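Local coordinates for protein ADP-ribosylglycohydrolase (Thermus thermophilus, PDB 2YZV) that belongs to the ADP-ribosylglycohydrolase family, an all-helical fold that binds two magnesium ions, at residues A[128-133]-A[166-171]. Residues are numbered along the deposited sequence; the frame is centred on the assembly and turned at random.
Sequences NGPLMR and EATEVL
In the core of the all-helical ADP-ribosylglycohydrolase fold, the short, weakly bonded helix 129-132 packs on helix 162-179. Leu131 carries most of the contact. Its CG lies anti to the carbonyl carbon (chi1 -51°), which sends CD2 onto the backbone of the long helix. There CD2 sits 3.6 Å from Thr168 CA, and it lies 4.1 Å from Ala167 CB. Leu171 reaches back from the next turn. Its CG is anti to the backbone N (chi1 -176°), and its CD2 comes to 4.1 Å from Leu131 CB and 3.6 Å from Leu131 O. That carbonyl oxygen also accepts a hydrogen bond from Gln261 NE2. Val258 of helix 252-267 touches both leucines. Beside Leu131, Pro130 CB rests 3.3 Å from Thr168 OG1. This hydroxyl is hydrogen-bonded to Ala164 O, one turn back in its own helix. Just before the short helix, Asn128 ND2 bonds to the magnesium ligand Asp251, and Asn128 O accepts from Leu131 N at 2.9 Å. No hydrogen bond joins the two segments. The contact rests on van der Waals packing of buried, mostly apolar groups, which seats the segment that begins with Asn128 against the long helix.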
loop_
_atom_site.group_PDB
_atom_site.type_symbol
_atom_site.label_atom_id
_atom_site.label_comp_id
_atom_site.label_asym_id
_atom_site.label_seq_id
_atom_site.Cartn_x
_atom_site.Cartn_y
_atom_site.Cartn_z
ATOM N N ASN A 128 -4.709 7.885 4.153
ATOM C CA ASN A 128 -3.755 6.906 3.640
ATOM C C ASN A 128 -4.095 6.258 2.304
ATOM O O ASN A 128 -3.394 5.347 1.871
ATOM C CB ASN A 128 -3.556 5.801 4.673
ATOM C CG ASN A 128 -4.864 5.169 5.099
ATOM O OD1 ASN A 128 -5.836 5.169 4.346
ATOM N ND2 ASN A 128 -4.894 4.617 6.307
ATOM N N GLY A 129 -5.157 6.716 1.650
ATOM C CA GLY A 129 -5.538 6.127 0.375
ATOM C C GLY A 129 -4.424 5.983 -0.654
ATOM O O GLY A 129 -4.320 4.946 -1.310
ATOM N N PRO A 130 -3.568 7.002 -0.828
ATOM C CA PRO A 130 -2.493 6.884 -1.816
ATOM C C PRO A 130 -1.481 5.795 -1.494
ATOM O O PRO A 130 -0.816 5.272 -2.388
ATOM C CB PRO A 130 -1.841 8.269 -1.795
ATOM C CG PRO A 130 -2.943 9.167 -1.324
ATOM C CD PRO A 130 -3.577 8.347 -0.229
ATOM N N LEU A 131 -1.354 5.469 -0.211
ATOM C CA LEU A 131 -0.394 4.461 0.224
ATOM C C LEU A 131 -0.870 3.038 0.002
ATOM O O LEU A 131 -0.078 2.153 -0.304
ATOM C CB LEU A 131 -0.096 4.617 1.716
ATOM C CG LEU A 131 0.305 5.987 2.252
ATOM C CD1 LEU A 131 0.609 5.862 3.735
ATOM C CD2 LEU A 131 1.519 6.503 1.501
ATOM N N MET A 132 -2.168 2.826 0.172
ATOM C CA MET A 132 -2.749 1.492 0.058
ATOM C C MET A 132 -2.718 0.866 -1.325
ATOM O O MET A 132 -2.851 -0.352 -1.455
ATOM C CB MET A 132 -4.200 1.525 0.543
ATOM C CG MET A 132 -5.105 2.368 -0.330
ATOM S SD MET A 132 -6.812 2.434 0.244
ATOM C CE MET A 132 -7.664 2.812 -1.292
ATOM N N ARG A 133 -2.528 1.686 -2.353
ATOM C CA ARG A 133 -2.548 1.202 -3.732
ATOM C C ARG A 133 -1.241 1.388 -4.501
ATOM O O ARG A 133 -1.185 1.097 -5.696
ATOM C CB ARG A 133 -3.661 1.937 -4.491
ATOM C CG ARG A 133 -3.354 3.434 -4.666
ATOM C CD ARG A 133 -4.533 4.260 -5.184
ATOM N NE ARG A 133 -4.131 5.658 -5.346
ATOM C CZ ARG A 133 -4.863 6.705 -4.976
ATOM N NH1 ARG A 133 -6.055 6.529 -4.417
ATOM N NH2 ARG A 133 -4.392 7.932 -5.147
ATOM N N GLU A 166 3.887 13.486 0.433
ATOM C CA GLU A 166 5.240 13.139 0.860
ATOM C C GLU A 166 5.329 11.709 1.395
ATOM O O GLU A 166 6.326 11.025 1.175
ATOM C CB GLU A 166 5.728 14.122 1.925
ATOM C CG GLU A 166 5.810 15.557 1.435
ATOM C CD GLU A 166 6.242 16.518 2.522
ATOM O OE1 GLU A 166 5.989 16.219 3.705
ATOM O OE2 GLU A 166 6.822 17.572 2.188
ATOM N N ALA A 167 4.299 11.262 2.106
ATOM C CA ALA A 167 4.305 9.902 2.641
ATOM C C ALA A 167 4.327 8.909 1.483
ATOM O O ALA A 167 4.945 7.848 1.573
ATOM C CB ALA A 167 3.073 9.670 3.509
ATOM N N THR A 168 3.652 9.263 0.394
ATOM C CA THR A 168 3.606 8.403 -0.779
ATOM C C THR A 168 4.994 8.325 -1.409
ATOM O O THR A 168 5.430 7.256 -1.843
ATOM C CB THR A 168 2.582 8.923 -1.810
ATOM O OG1 THR A 168 1.291 9.002 -1.190
ATOM C CG2 THR A 168 2.502 7.976 -3.011
ATOM N N GLU A 169 5.692 9.455 -1.452
ATOM C CA GLU A 169 7.037 9.480 -2.017
ATOM C C GLU A 169 7.974 8.617 -1.176
ATOM O O GLU A 169 8.815 7.892 -1.715
ATOM C CB GLU A 169 7.560 10.916 -2.087
ATOM C CG GLU A 169 6.715 11.823 -2.967
ATOM C CD GLU A 169 7.216 13.252 -2.987
ATOM O OE1 GLU A 169 7.651 13.740 -1.921
ATOM O OE2 GLU A 169 7.166 13.889 -4.058
ATOM N N VAL A 170 7.824 8.693 0.143
ATOM C CA VAL A 170 8.653 7.902 1.044
ATOM C C VAL A 170 8.377 6.412 0.826
ATOM O O VAL A 170 9.307 5.611 0.766
ATOM C CB VAL A 170 8.407 8.283 2.534
ATOM C CG1 VAL A 170 9.160 7.327 3.451
ATOM C CG2 VAL A 170 8.886 9.716 2.788
ATOM N N LEU A 171 7.107 6.032 0.683
ATOM C CA LEU A 171 6.796 4.623 0.458
ATOM C C LEU A 171 7.315 4.171 -0.910
ATOM O O LEU A 171 7.759 3.038 -1.062
ATOM C CB LEU A 171 5.286 4.364 0.569
ATOM C CG LEU A 171 4.860 2.892 0.456
ATOM C CD1 LEU A 171 5.510 2.073 1.563
ATOM C CD2 LEU A 171 3.345 2.789 0.556
#